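Local atomic coordinates of YbbR family protein (Desulfitobacterium hafniense, PDB entry 3LYW), a protein that is of unknown function; this all-beta fragment is probably one YbbR domain of a longer YbbR family protein. Residues L7-N13 / F44-S50; P25-V29 / E73-R77. All coordinates share one frame. Numbering follows the deposited sequence.

Contact 1: L7-N13 / F44-S50; sequences LSLIAKN and FAYVDLS
Leu7-Lys12 and Phe44-Asp48 are parallel strands, axes 4.4 Å apart at closest and 31° from aligned, the one parallel pair in the otherwise antiparallel sheet of what is probably a YbbR domain. Leu9, Ala11, Ala45 and Val47 lie on one face; Ile10, Lys12, Tyr46 and Asp48 on the other. Leu7 CB is 4.4 Å from Ala45 CB. Ser8 O accepts from Ala45 N (3.1 Å); Ser8 OG lies 3.0 Å from Phe44 CD1, at the ring edge. Leu9 (t/p), paired with Ala45, brings CD1 to 3.8 Å from Ala45 CB. Ile10, opposite Tyr46 (CA-CA 4.5 Å), donates from N to Ala45 O (2.9 Å) and accepts at O from Val47 N (2.9 Å). Ala11 CB meets Val47 CG2 at 3.9 Å. Lys12 repeats the pattern, N to Val47 O (2.8 Å) and O from Leu49 N (2.9 Å); Asp48 OD1 closes an Asx turn on Ser50 N (3.1 Å). Strand 26-33 flanks 4-12 and strand 55-63 flanks 44-48; Leu9 and Val47 pack on Val79 of strand 69-85.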
ATOM      1  N   LEU A   7      -4.978   4.482   5.152  1.00 19.17           N
ATOM      2  CA  LEU A   7      -4.489   4.901   3.847  1.00 20.54           C
ATOM      3  C   LEU A   7      -5.050   4.035   2.733  1.00 22.12           C
ATOM      4  O   LEU A   7      -5.380   2.862   2.949  1.00 18.63           O
ATOM      5  CB  LEU A   7      -2.965   4.811   3.814  1.00 23.36           C
ATOM      6  CG  LEU A   7      -2.238   5.445   4.995  1.00 28.73           C
ATOM      7  CD1 LEU A   7      -0.764   5.093   4.909  1.00 28.51           C
ATOM      8  CD2 LEU A   7      -2.458   6.945   5.007  1.00 34.80           C
ATOM      9  N   SER A   8      -5.174   4.612   1.543  1.00 22.44           N
ATOM     10  CA  SER A   8      -5.652   3.842   0.412  1.00 24.17           C
ATOM     11  C   SER A   8      -4.422   3.107  -0.128  1.00 19.34           C
ATOM     12  O   SER A   8      -3.284   3.568   0.035  1.00 17.51           O
ATOM     13  CB  SER A   8      -6.256   4.764  -0.645  1.00 27.95           C
ATOM     14  OG  SER A   8      -5.345   5.773  -1.015  1.00 47.41           O
ATOM     15  N   LEU A   9      -4.650   1.956  -0.752  1.00 18.54           N
ATOM     16  CA  LEU A   9      -3.562   1.149  -1.292  1.00 17.58           C
ATOM     17  C   LEU A   9      -3.359   1.407  -2.777  1.00 19.17           C
ATOM     18  O   LEU A   9      -4.312   1.411  -3.551  1.00 22.04           O
ATOM     19  CB  LEU A   9      -3.853  -0.336  -1.058  1.00 16.84           C
ATOM     20  CG  LEU A   9      -2.739  -1.332  -1.414  1.00 21.32           C
ATOM     21  CD1 LEU A   9      -1.469  -0.987  -0.659  1.00 18.72           C
ATOM     22  CD2 LEU A   9      -3.187  -2.743  -1.080  1.00 23.00           C
ATOM     23  N   ILE A  10      -2.106   1.630  -3.157  1.00 17.78           N
ATOM     24  CA  ILE A  10      -1.736   1.919  -4.537  1.00 23.30           C
ATOM     25  C   ILE A  10      -0.788   0.869  -5.093  1.00 18.98           C
ATOM     26  O   ILE A  10       0.092   0.374  -4.386  1.00 23.97           O
ATOM     27  CB  ILE A  10      -1.045   3.289  -4.637  1.00 17.09           C
ATOM     28  CG1 ILE A  10      -2.036   4.384  -4.251  1.00 30.53           C
ATOM     29  CG2 ILE A  10      -0.507   3.512  -6.045  1.00 25.35           C
ATOM     30  CD1 ILE A  10      -3.346   4.310  -5.015  1.00 18.97           C
ATOM     31  N   ALA A  11      -0.973   0.518  -6.359  1.00 14.24           N
ATOM     32  CA  ALA A  11      -0.098  -0.473  -6.959  1.00 17.03           C
ATOM     33  C   ALA A  11       1.005   0.225  -7.741  1.00 19.09           C
ATOM     34  O   ALA A  11       0.732   1.144  -8.500  1.00 25.77           O
ATOM     35  CB  ALA A  11      -0.892  -1.375  -7.876  1.00 21.35           C
ATOM     36  N   LYS A  12       2.247  -0.204  -7.545  1.00 16.56           N
ATOM     37  CA  LYS A  12       3.366   0.375  -8.279  1.00 16.66           C
ATOM     38  C   LYS A  12       3.947  -0.657  -9.251  1.00 16.18           C
ATOM     39  O   LYS A  12       3.874  -1.868  -9.022  1.00 15.92           O
ATOM     40  CB  LYS A  12       4.451   0.844  -7.313  1.00 18.84           C
ATOM     41  CG  LYS A  12       3.986   1.856  -6.289  1.00 22.70           C
ATOM     42  CD  LYS A  12       3.668   3.214  -6.911  1.00 18.75           C
ATOM     43  CE  LYS A  12       3.353   4.242  -5.824  1.00 22.88           C
ATOM     44  NZ  LYS A  12       3.016   5.579  -6.382  1.00 23.22           N
ATOM     45  N   ASN A  13       4.509  -0.164 -10.346  1.00 13.93           N
ATOM     46  CA  ASN A  13       5.113  -1.001 -11.360  1.00 16.05           C
ATOM     47  C   ASN A  13       4.223  -2.104 -11.914  1.00 18.56           C
ATOM     48  O   ASN A  13       4.684  -3.214 -12.168  1.00 15.17           O
ATOM     49  CB  ASN A  13       6.417  -1.581 -10.815  1.00 24.63           C
ATOM     50  CG  ASN A  13       7.373  -0.499 -10.346  1.00 22.19           C
ATOM     51  OD1 ASN A  13       7.707  -0.419  -9.170  1.00 30.13           O
ATOM     52  ND2 ASN A  13       7.806   0.346 -11.266  1.00 16.02           N
ATOM     53  N   PHE A  44      -0.000   7.308   1.068  1.00 21.41           N
ATOM     54  CA  PHE A  44      -0.467   6.039   0.524  1.00 17.79           C
ATOM     55  C   PHE A  44       0.356   4.834   0.948  1.00 20.58           C
ATOM     56  O   PHE A  44       1.535   4.948   1.311  1.00 21.85           O
ATOM     57  CB  PHE A  44      -0.460   6.096  -1.008  1.00 23.97           C
ATOM     58  CG  PHE A  44      -1.295   7.197  -1.589  1.00 23.90           C
ATOM     59  CD1 PHE A  44      -2.680   7.127  -1.567  1.00 32.97           C
ATOM     60  CD2 PHE A  44      -0.689   8.310  -2.153  1.00 35.10           C
ATOM     61  CE1 PHE A  44      -3.455   8.141  -2.126  1.00 32.91           C
ATOM     62  CE2 PHE A  44      -1.453   9.330  -2.714  1.00 32.11           C
ATOM     63  CZ  PHE A  44      -2.836   9.251  -2.691  1.00 32.52           C
ATOM     64  N   ALA A  45      -0.292   3.682   0.900  1.00 20.20           N
ATOM     65  CA  ALA A  45       0.348   2.417   1.201  1.00 15.79           C
ATOM     66  C   ALA A  45       0.500   1.882  -0.211  1.00 19.18           C
ATOM     67  O   ALA A  45      -0.220   2.316  -1.109  1.00 15.23           O
ATOM     68  CB  ALA A  45      -0.584   1.525   2.007  1.00 23.50           C
ATOM     69  N   TYR A  46       1.411   0.948  -0.434  1.00 15.74           N
ATOM     70  CA  TYR A  46       1.564   0.437  -1.786  1.00 16.85           C
ATOM     71  C   TYR A  46       1.994  -1.014  -1.857  1.00 17.58           C
ATOM     72  O   TYR A  46       2.493  -1.577  -0.880  1.00 15.67           O
ATOM     73  CB  TYR A  46       2.582   1.295  -2.554  1.00 20.73           C
ATOM     74  CG  TYR A  46       4.008   1.153  -2.065  1.00 16.78           C
ATOM     75  CD1 TYR A  46       4.836   0.132  -2.531  1.00 14.48           C
ATOM     76  CD2 TYR A  46       4.516   2.023  -1.108  1.00 19.73           C
ATOM     77  CE1 TYR A  46       6.136  -0.017  -2.049  1.00 20.11           C
ATOM     78  CE2 TYR A  46       5.810   1.888  -0.625  1.00 27.23           C
ATOM     79  CZ  TYR A  46       6.611   0.869  -1.097  1.00 24.22           C
ATOM     80  OH  TYR A  46       7.880   0.734  -0.609  1.00 20.63           O
ATOM     81  N   VAL A  47       1.748  -1.611  -3.018  1.00 14.97           N
ATOM     82  CA  VAL A  47       2.184  -2.961  -3.313  1.00 17.88           C
ATOM     83  C   VAL A  47       3.021  -2.791  -4.576  1.00 17.01           C
ATOM     84  O   VAL A  47       2.684  -1.996  -5.453  1.00 16.90           O
ATOM     85  CB  VAL A  47       1.008  -3.923  -3.566  1.00 14.64           C
ATOM     86  CG1 VAL A  47       0.318  -4.222  -2.259  1.00 18.36           C
ATOM     87  CG2 VAL A  47       0.014  -3.314  -4.573  1.00 16.03           C
ATOM     88  N   ASP A  48       4.129  -3.517  -4.647  1.00 18.88           N
ATOM     89  CA  ASP A  48       5.029  -3.421  -5.786  1.00 17.65           C
ATOM     90  C   ASP A  48       4.855  -4.653  -6.670  1.00 18.01           C
ATOM     91  O   ASP A  48       5.265  -5.754  -6.304  1.00 19.07           O
ATOM     92  CB  ASP A  48       6.475  -3.325  -5.283  1.00 14.72           C
ATOM     93  CG  ASP A  48       7.444  -2.908  -6.367  1.00 25.76           C
ATOM     94  OD1 ASP A  48       7.032  -2.854  -7.546  1.00 26.04           O
ATOM     95  OD2 ASP A  48       8.618  -2.634  -6.042  1.00 27.66           O
ATOM     96  N   LEU A  49       4.253  -4.458  -7.841  1.00 17.80           N
ATOM     97  CA  LEU A  49       4.004  -5.557  -8.775  1.00 13.54           C
ATOM     98  C   LEU A  49       5.141  -5.772  -9.761  1.00 18.21           C
ATOM     99  O   LEU A  49       4.990  -6.483 -10.749  1.00 17.59           O
ATOM    100  CB  LEU A  49       2.706  -5.299  -9.551  1.00 17.77           C
ATOM    101  CG  LEU A  49       1.399  -5.694  -8.844  1.00 21.64           C
ATOM    102  CD1 LEU A  49       1.409  -5.198  -7.429  1.00 19.78           C
ATOM    103  CD2 LEU A  49       0.198  -5.110  -9.598  1.00 21.45           C
ATOM    104  N   SER A  50       6.281  -5.154  -9.497  1.00 23.32           N
ATOM    105  CA  SER A  50       7.421  -5.293 -10.390  1.00 25.66           C
ATOM    106  C   SER A  50       7.656  -6.747 -10.766  1.00 25.22           C
ATOM    107  O   SER A  50       7.710  -7.618  -9.903  1.00 27.18           O
ATOM    108  CB  SER A  50       8.684  -4.727  -9.740  1.00 25.58           C
ATOM    109  OG  SER A  50       8.572  -3.337  -9.501  1.00 38.63           O
TER

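Contact 2: P25-V29 / E73-R77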
ATOM      1  N   PRO A  25      -7.851  -3.062  -1.104  1.00 21.73           N
ATOM      2  CA  PRO A  25      -8.417  -2.698   0.195  1.00 21.09           C
ATOM      3  C   PRO A  25      -7.678  -1.522   0.805  1.00 20.64           C
ATOM      4  O   PRO A  25      -6.622  -1.133   0.311  1.00 20.92           O
ATOM      5  CB  PRO A  25      -8.248  -3.975   1.006  1.00 16.06           C
ATOM      6  CG  PRO A  25      -6.947  -4.501   0.482  1.00 20.71           C
ATOM      7  CD  PRO A  25      -7.108  -4.330  -1.009  1.00 26.17           C
ATOM      8  N   SER A  26      -8.261  -0.940   1.847  1.00 19.66           N
ATOM      9  CA  SER A  26      -7.636   0.173   2.540  1.00 21.60           C
ATOM     10  C   SER A  26      -6.678  -0.465   3.533  1.00 20.72           C
ATOM     11  O   SER A  26      -6.770  -1.661   3.802  1.00 21.67           O
ATOM     12  CB  SER A  26      -8.679   1.017   3.280  1.00 27.80           C
ATOM     13  OG  SER A  26      -9.415   0.238   4.209  1.00 33.27           O
ATOM     14  N   VAL A  27      -5.769   0.331   4.073  1.00 19.06           N
ATOM     15  CA  VAL A  27      -4.771  -0.164   5.007  1.00 21.99           C
ATOM     16  C   VAL A  27      -4.750   0.669   6.291  1.00 18.27           C
ATOM     17  O   VAL A  27      -4.799   1.905   6.233  1.00 17.64           O
ATOM     18  CB  VAL A  27      -3.369  -0.104   4.366  1.00 17.81           C
ATOM     19  CG1 VAL A  27      -2.328  -0.563   5.358  1.00 20.20           C
ATOM     20  CG2 VAL A  27      -3.332  -0.966   3.124  1.00 22.58           C
ATOM     21  N   ARG A  28      -4.674  -0.004   7.441  1.00 16.19           N
ATOM     22  CA  ARG A  28      -4.606   0.702   8.725  1.00 19.36           C
ATOM     23  C   ARG A  28      -3.154   0.666   9.190  1.00 17.39           C
ATOM     24  O   ARG A  28      -2.542  -0.404   9.231  1.00 22.22           O
ATOM     25  CB  ARG A  28      -5.495   0.022   9.758  1.00 19.86           C
ATOM     26  CG  ARG A  28      -6.957   0.135   9.435  1.00 40.63           C
ATOM     27  CD  ARG A  28      -7.656   1.148  10.318  1.00 47.40           C
ATOM     28  NE  ARG A  28      -8.435   0.486  11.362  1.00 55.80           N
ATOM     29  CZ  ARG A  28      -9.387   1.077  12.078  1.00 58.72           C
ATOM     30  NH1 ARG A  28      -9.684   2.353  11.868  1.00 56.75           N
ATOM     31  NH2 ARG A  28     -10.056   0.387  12.994  1.00 50.60           N
ATOM     32  N   VAL A  29      -2.614   1.830   9.547  1.00 17.73           N
ATOM     33  CA  VAL A  29      -1.228   1.931   9.973  1.00 16.05           C
ATOM     34  C   VAL A  29      -1.067   2.573  11.346  1.00 18.98           C
ATOM     35  O   VAL A  29      -1.603   3.642  11.607  1.00 24.65           O
ATOM     36  CB  VAL A  29      -0.410   2.756   8.946  1.00 19.46           C
ATOM     37  CG1 VAL A  29       1.039   2.877   9.395  1.00 26.54           C
ATOM     38  CG2 VAL A  29      -0.486   2.100   7.565  1.00 21.50           C
ATOM     39  N   GLU A  73       3.142  -0.757  12.624  1.00 18.69           N
ATOM     40  CA  GLU A  73       2.222  -1.850  12.333  1.00 15.98           C
ATOM     41  C   GLU A  73       1.401  -1.541  11.090  1.00 18.20           C
ATOM     42  O   GLU A  73       0.946  -0.420  10.913  1.00 15.39           O
ATOM     43  CB  GLU A  73       1.292  -2.056  13.526  1.00 25.67           C
ATOM     44  CG  GLU A  73       0.317  -3.192  13.406  1.00 37.88           C
ATOM     45  CD  GLU A  73      -0.471  -3.387  14.689  1.00 46.30           C
ATOM     46  OE1 GLU A  73       0.127  -3.801  15.707  1.00 34.60           O
ATOM     47  OE2 GLU A  73      -1.687  -3.114  14.682  1.00 53.30           O
ATOM     48  N   ILE A  74       1.218  -2.544  10.237  1.00 14.33           N
ATOM     49  CA  ILE A  74       0.451  -2.375   9.009  1.00 17.69           C
ATOM     50  C   ILE A  74      -0.547  -3.512   8.823  1.00 15.26           C
ATOM     51  O   ILE A  74      -0.174  -4.685   8.824  1.00 17.82           O
ATOM     52  CB  ILE A  74       1.369  -2.302   7.776  1.00 14.87           C
ATOM     53  CG1 ILE A  74       2.464  -1.254   7.987  1.00 24.27           C
ATOM     54  CG2 ILE A  74       0.559  -1.988   6.526  1.00 22.20           C
ATOM     55  CD1 ILE A  74       3.641  -1.404   7.048  1.00 32.15           C
ATOM     56  N   SER A  75      -1.818  -3.156   8.661  1.00 16.01           N
ATOM     57  CA  SER A  75      -2.872  -4.146   8.473  1.00 12.03           C
ATOM     58  C   SER A  75      -3.804  -3.747   7.333  1.00 18.03           C
ATOM     59  O   SER A  75      -4.353  -2.646   7.324  1.00 17.50           O
ATOM     60  CB  SER A  75      -3.671  -4.331   9.764  1.00 16.35           C
ATOM     61  OG  SER A  75      -4.680  -5.313   9.603  1.00 21.66           O
ATOM     62  N   PRO A  76      -3.979  -4.652   6.375  1.00 14.74           N
ATOM     63  CA  PRO A  76      -3.311  -5.957   6.416  1.00 20.58           C
ATOM     64  C   PRO A  76      -1.854  -5.861   5.974  1.00 24.67           C
ATOM     65  O   PRO A  76      -1.476  -4.904   5.300  1.00 45.40           O
ATOM     66  CB  PRO A  76      -4.111  -6.786   5.409  1.00 18.47           C
ATOM     67  CG  PRO A  76      -4.643  -5.785   4.446  1.00 20.80           C
ATOM     68  CD  PRO A  76      -4.927  -4.549   5.253  1.00 15.75           C
ATOM     69  N   ARG A  77      -1.049  -6.849   6.356  1.00 30.92           N
ATOM     70  CA  ARG A  77       0.363  -6.868   5.994  1.00 23.12           C
ATOM     71  C   ARG A  77       0.563  -7.410   4.583  1.00 17.58           C
ATOM     72  O   ARG A  77       1.466  -6.979   3.865  1.00 20.34           O
ATOM     73  CB  ARG A  77       1.161  -7.704   6.998  1.00 28.10           C
ATOM     74  CG  ARG A  77       1.079  -7.200   8.429  1.00 34.31           C
ATOM     75  CD  ARG A  77       1.099  -8.352   9.422  1.00 40.14           C
ATOM     76  NE  ARG A  77       1.080  -7.882  10.804  1.00 45.99           N
ATOM     77  CZ  ARG A  77       0.023  -7.331  11.391  1.00 53.98           C
ATOM     78  NH1 ARG A  77      -1.109  -7.177  10.716  1.00 54.65           N
ATOM     79  NH2 ARG A  77       0.095  -6.932  12.654  1.00 57.95           N
TER
HETATM   80  O   HOH W   1      -2.355  -1.280  12.055  1.00 28.49           O
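Val27 and Ile74 fit each other most tightly here: Val27 CG1 presses to 3.4 Å from Ile74 CG2. Two residues on, Val29 CG2 approaches the same Ile74 methyl, CG2, at 4.3 Å, so CG2 of Ile74 is a knob seated in the shallow hollow between the two valines. The other methyl of Val27, CG2, lies beside the Pro76 ring, 4.5 Å from its CD, a looser fit. Pro76 follows a cis peptide bond, at the point where the paired part of this segment gives out; its CD also sits 3.7 Å from Ser26 O.

Behind these bumps the backbones are joined as antiparallel strands, with axes 4.8 Å apart at closest and 157° between their directions. Arg28 and Ser75 form a hydrogen-bonded pair, Arg28 N giving to Ser75 O at 2.7 Å and Ser75 N to Arg28 O at 2.9 Å; Val29 and Ile74 form the adjoining non-hydrogen-bonded pair. This is one seam of the mixed sheet of what is probably a YbbR domain. The valines and Ile74 face its interior, where Val61 and Val63 of strand 55-63 fill in against them, and the Arg28 and Ser75 side chains lie on the opposite face. Beside the strands, on the face of Arg28 and Ser75, a water links Arg28 O (3.0 Å) to Glu73 OE2 (3.3 Å), donating to both. The same carboxylate makes a salt bridge with Lys30, one residue beyond Val29.

How the contacts relate
Strand 4-12 connects the two pairings: its other edge meets strand 26-33, where Leu7 O lies 2.8 Å from Val27 N, a probable hydrogen bond. Ala45 CB and Val27 CG2 also touch at 3.9 Å, so the apolar faces of contact 1 and contact 2 meet although their centres are about 12 Å apart. Both are partly buried, but contact 1 lies nearer the middle of the chain (about 4 Å from its centre, against 8 Å) and buries 689 Å² against 282 Å². Contact 1 is a parallel pairing with five backbone hydrogen bonds; contact 2 is antiparallel, has two, and adds a bridging water at its more polar end.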